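Local coordinates for protein putative sugar ABC transporter (PDB 5ULB) that probably binds a methylthioribose-like sugar in the periplasm for uptake by an ABC transporter, and holds the seleno analogue of that sugar in its cleft, at residues D66-N69 and Q70-Q74; T120-D124 and A125-N129. All blocks are in the same frame, centred on the assembly; numbering follows the deposited sequence.

Contact 1 of 2, residues D66-N69 and Q70-Q74; sequences DFVN and QAISQ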
loop_
_atom_site.group_PDB
_atom_site.type_symbol
_atom_site.label_atom_id
_atom_site.label_comp_id
_atom_site.label_asym_id
_atom_site.label_seq_id
_atom_site.Cartn_x
_atom_site.Cartn_y
_atom_site.Cartn_z
ATOM N N ASP A 66 10.218 -16.546 -9.028
ATOM C CA ASP A 66 10.276 -17.967 -8.581
ATOM C C ASP A 66 9.060 -18.327 -7.663
ATOM O O ASP A 66 8.466 -19.395 -7.821
ATOM C CB ASP A 66 11.580 -18.178 -7.812
ATOM C CG ASP A 66 12.807 -18.137 -8.677
ATOM O OD1 ASP A 66 12.722 -18.254 -9.940
ATOM O OD2 ASP A 66 13.885 -18.061 -7.998
ATOM N N PHE A 67 8.700 -17.424 -6.739
ATOM C CA PHE A 67 7.557 -17.658 -5.889
ATOM C C PHE A 67 6.278 -17.818 -6.678
ATOM O O PHE A 67 5.438 -18.676 -6.392
ATOM C CB PHE A 67 7.390 -16.666 -4.784
ATOM C CG PHE A 67 8.391 -16.735 -3.680
ATOM C CD1 PHE A 67 8.683 -17.873 -3.047
ATOM C CD2 PHE A 67 8.897 -15.546 -3.160
ATOM C CE1 PHE A 67 9.530 -17.896 -1.950
ATOM C CE2 PHE A 67 9.707 -15.565 -2.025
ATOM C CZ PHE A 67 10.044 -16.754 -1.445
ATOM N N VAL A 68 6.088 -16.978 -7.670
ATOM C CA VAL A 68 4.854 -17.080 -8.461
ATOM C C VAL A 68 4.789 -18.338 -9.302
ATOM O O VAL A 68 3.777 -19.067 -9.342
ATOM C CB VAL A 68 4.559 -15.794 -9.298
ATOM C CG1 VAL A 68 3.293 -15.969 -10.096
ATOM C CG2 VAL A 68 4.615 -14.534 -8.493
ATOM N N ASN A 69 5.921 -18.654 -9.921
ATOM C CA ASN A 69 6.005 -19.819 -10.684
ATOM C C ASN A 69 5.776 -21.135 -9.850
ATOM O O ASN A 69 5.057 -22.056 -10.260
ATOM C CB ASN A 69 7.350 -19.909 -11.399
ATOM C CG ASN A 69 7.401 -18.991 -12.636
ATOM O OD1 ASN A 69 6.393 -18.871 -13.372
ATOM N ND2 ASN A 69 8.547 -18.478 -12.947
ATOM N N GLN A 70 6.304 -21.124 -8.653
ATOM C CA GLN A 70 6.078 -22.245 -7.763
ATOM C C GLN A 70 4.611 -22.348 -7.341
ATOM O O GLN A 70 4.030 -23.422 -7.327
ATOM C CB GLN A 70 6.927 -22.156 -6.549
ATOM C CG GLN A 70 8.417 -22.323 -6.846
ATOM C CD GLN A 70 9.365 -21.908 -5.774
ATOM O OE1 GLN A 70 9.038 -21.842 -4.631
ATOM N NE2 GLN A 70 10.641 -21.691 -6.183
ATOM N N ALA A 71 3.974 -21.167 -7.084
ATOM C CA ALA A 71 2.513 -21.225 -6.722
ATOM C C ALA A 71 1.699 -21.777 -7.904
ATOM O O ALA A 71 0.747 -22.509 -7.701
ATOM C CB ALA A 71 2.051 -19.829 -6.367
ATOM N N ILE A 72 2.006 -21.394 -9.128
ATOM C CA ILE A 72 1.312 -21.951 -10.312
ATOM C C ILE A 72 1.503 -23.477 -10.349
ATOM O O ILE A 72 0.566 -24.231 -10.522
ATOM C CB ILE A 72 1.815 -21.320 -11.623
ATOM C CG1 ILE A 72 1.478 -19.834 -11.689
ATOM C CG2 ILE A 72 1.275 -22.004 -12.810
ATOM C CD1 ILE A 72 2.212 -19.038 -12.777
ATOM N N SER A 73 2.757 -23.931 -10.181
ATOM C CA SER A 73 3.020 -25.362 -10.220
ATOM C C SER A 73 2.356 -26.159 -9.151
ATOM O O SER A 73 2.052 -27.342 -9.395
ATOM C CB SER A 73 4.579 -25.650 -10.172
ATOM O OG SER A 73 5.141 -25.422 -8.868
ATOM N N GLN A 74 2.108 -25.511 -7.978
ATOM C CA GLN A 74 1.438 -26.106 -6.851
ATOM C C GLN A 74 -0.065 -26.138 -7.016
ATOM O O GLN A 74 -0.770 -26.720 -6.207
ATOM C CB GLN A 74 1.820 -25.373 -5.574
ATOM C CG GLN A 74 3.329 -25.628 -5.122
ATOM C CD GLN A 74 3.733 -27.055 -4.682
ATOM O OE1 GLN A 74 2.953 -27.996 -4.855
ATOM N NE2 GLN A 74 4.942 -27.232 -4.128
#

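Contact 2 of 2, residues T120-D124 and A125-N129; sequences TQQDD and ASLTN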
loop_
_atom_site.group_PDB
_atom_site.type_symbol
_atom_site.label_atom_id
_atom_site.label_comp_id
_atom_site.label_asym_id
_atom_site.label_seq_id
_atom_site.Cartn_x
_atom_site.Cartn_y
_atom_site.Cartn_z
ATOM N N THR A 120 -5.953 -3.882 -9.312
ATOM C CA THR A 120 -6.301 -2.964 -8.295
ATOM C C THR A 120 -5.163 -2.027 -7.977
ATOM O O THR A 120 -3.988 -2.369 -8.154
ATOM C CB THR A 120 -6.822 -3.638 -7.015
ATOM O OG1 THR A 120 -5.776 -4.222 -6.235
ATOM C CG2 THR A 120 -7.907 -4.728 -7.252
ATOM N N GLN A 121 -5.503 -0.804 -7.529
ATOM C CA GLN A 121 -4.521 0.212 -7.221
ATOM C C GLN A 121 -5.158 1.266 -6.360
ATOM O O GLN A 121 -6.376 1.339 -6.273
ATOM C CB GLN A 121 -3.920 0.824 -8.468
ATOM C CG GLN A 121 -4.946 1.300 -9.495
ATOM C CD GLN A 121 -5.600 0.206 -10.395
ATOM O OE1 GLN A 121 -4.962 -0.795 -10.684
ATOM N NE2 GLN A 121 -6.888 0.322 -10.666
ATOM N N GLN A 122 -4.342 2.084 -5.723
ATOM C CA GLN A 122 -4.834 3.286 -5.084
ATOM C C GLN A 122 -4.906 4.372 -6.132
ATOM O O GLN A 122 -4.422 4.245 -7.230
ATOM C CB GLN A 122 -3.905 3.687 -3.898
ATOM C CG GLN A 122 -3.782 2.590 -2.821
ATOM C CD GLN A 122 -2.600 2.692 -1.927
ATOM O OE1 GLN A 122 -2.765 2.884 -0.669
ATOM N NE2 GLN A 122 -1.444 2.607 -2.476
ATOM N N ASP A 123 -5.543 5.499 -5.769
ATOM C CA ASP A 123 -5.569 6.686 -6.656
ATOM C C ASP A 123 -4.313 7.449 -6.412
ATOM O O ASP A 123 -4.257 8.376 -5.599
ATOM C CB ASP A 123 -6.841 7.525 -6.317
ATOM C CG ASP A 123 -6.993 8.709 -7.238
ATOM O OD1 ASP A 123 -6.050 9.049 -8.008
ATOM O OD2 ASP A 123 -8.100 9.296 -7.208
ATOM N N ASP A 124 -3.242 7.010 -7.072
ATOM C CA ASP A 124 -1.913 7.577 -6.820
ATOM C C ASP A 124 -1.838 9.060 -7.131
ATOM O O ASP A 124 -1.102 9.782 -6.442
ATOM C CB ASP A 124 -0.879 6.741 -7.585
ATOM C CG ASP A 124 -0.695 5.386 -6.979
ATOM O OD1 ASP A 124 -0.429 5.305 -5.772
ATOM O OD2 ASP A 124 -0.886 4.394 -7.745
ATOM N N ALA A 125 -2.545 9.513 -8.153
ATOM C CA ALA A 125 -2.576 10.993 -8.429
ATOM C C ALA A 125 -3.190 11.745 -7.257
ATOM O O ALA A 125 -2.653 12.747 -6.862
ATOM C CB ALA A 125 -3.348 11.264 -9.731
ATOM N N SER A 126 -4.287 11.242 -6.729
ATOM C CA SER A 126 -4.917 11.896 -5.539
ATOM C C SER A 126 -4.008 11.790 -4.268
ATOM O O SER A 126 -3.886 12.767 -3.525
ATOM C CB SER A 126 -6.258 11.283 -5.277
ATOM O OG SER A 126 -6.853 11.944 -4.177
ATOM N N LEU A 127 -3.395 10.648 -4.062
ATOM C CA LEU A 127 -2.447 10.519 -2.920
ATOM C C LEU A 127 -1.415 11.623 -3.017
ATOM O O LEU A 127 -1.008 12.210 -1.976
ATOM C CB LEU A 127 -1.755 9.157 -2.894
ATOM C CG LEU A 127 -2.619 7.966 -2.589
ATOM C CD1 LEU A 127 -1.839 6.661 -2.773
ATOM C CD2 LEU A 127 -3.221 7.997 -1.210
ATOM N N THR A 128 -0.870 11.876 -4.210
ATOM C CA THR A 128 0.104 12.910 -4.438
ATOM C C THR A 128 -0.485 14.308 -4.263
ATOM O O THR A 128 0.130 15.161 -3.647
ATOM C CB THR A 128 0.744 12.724 -5.829
ATOM O OG1 THR A 128 1.340 11.440 -5.927
ATOM C CG2 THR A 128 1.708 13.766 -6.179
ATOM N N ASN A 129 -1.617 14.529 -4.948
ATOM C CA ASN A 129 -2.216 15.859 -4.890
ATOM C C ASN A 129 -2.521 16.256 -3.480
ATOM O O ASN A 129 -2.421 17.449 -3.142
ATOM C CB ASN A 129 -3.419 15.912 -5.827
ATOM C CG ASN A 129 -3.041 15.823 -7.316
ATOM O OD1 ASN A 129 -1.953 16.123 -7.697
ATOM N ND2 ASN A 129 -3.988 15.355 -8.128
#

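Contact 1 of 2, residues D66-N69 and Q70-Q74
With CG anti to its own carbonyl carbon (chi1 -67°) and the chain extended beyond it, Gln70 runs back along the helix over the carbonyl of Asp66. Gln70 CG lies 3.1 Å from Asp66 O, and the amide ends near the first carbon of the Asp66 side chain, Gln70 NE2 standing 4.0 Å from Asp66 CB. On the inner side Ile72 has the same first torsion (chi1 -65°), which carries Ile72 CG1 to 3.4 Å from Val68 O; from there Ile72 CD1 meets Val68 CG1 at 4.2 Å, one turn earlier. Regular i to i+4 bonds hold this spacing, among them Ile72 N to Val68 O at 2.9 Å. In one of its two conformers Ser73 OG donates to Gln70 O at 2.8 Å. Asn69 OD1 accepts a hydrogen bond from Arg95 NH1 of helix 89-98. The amphipathic helix 61-73 thus has Gln70 and Ser73 on its exposed side, while Val68, Ala71 and Ile72 pack inward against Ile25 and Ala23 of strand 21-26, Ile79 and Leu81 of strand 78-82, and Leu92 and Ile96 of helix 89-98.

Contact 2 of 2, residues T120-D124 and A125-N129
Strand 118-122 gives way to helix 124-138 through an inverse gamma turn centred on Asp123, and the first helical turn is closed by Leu127 N donating to Asp123 O at 2.9 Å. Asp123 is also the N-cap. Its CG stands anti to the backbone N (chi1 -176°), which swings the carboxylate alongside Ser126, where Asp123 OD1 accepts from Ser126 N at 3.1 Å. The bond is fairly straight at the hydrogen (164°), yet the donor comes from above the carboxylate, 68° out of its plane. Ser126 CB packs close against the same group, 3.3 Å from Asp123 CG. One residue on, Asp124 O is gripped twice by the same residue: Thr128 N at 3.1 Å and Thr128 OG1 at 3.0 Å arrive from opposite faces of the carbonyl plane. The hydroxyl of Thr128 therefore spends its proton on the helix itself. Leu127 reaches back toward the strand, and Leu127 CD1 touches Gln122 CB at 3.8 Å, the two side chains crossing at about a right angle. The same methyl, Leu127 CD1, lies 3.6 Å from Asp124 OD1.

Beyond these segments the Asp124 carboxylate forms salt bridges with Arg158 and Arg159, and Gln122 NE2 donates to O2 of the bound 5-Se-methyl-5-selenoribose, in both the alpha and the beta anomer. Arg159 also lines the sugar pocket, so Asp124 probably helps position a pocket residue from the second shell, and the two arginines should favour its charged form. The Asp123 cap, facing the helix start, would likewise be favoured as an anion, although Glu287 brings a like charge close to Asp123 OD2.

From the N terminus the chain meets contact 1 first and finishes it before contact 2 begins, so the two follow in series, neither nesting nor crossing. Neither closes a long loop: contact 1 runs along the last turns of helix 61-73 and on to Gln74 without a break in the chain, and contact 2 passes directly from strand 118-122 into helix 124-138. Their centres lie about 30 Å apart and their nearest atoms about 15 Å, without touching. Contact 1 belongs to the outer helical layer over the parallel strands 21-26 and 78-82. Contact 2 starts on a strand lying between 102-106 and 285-294 and ends beside helix 154-169, with the sugar-binding Gln122 at the junction.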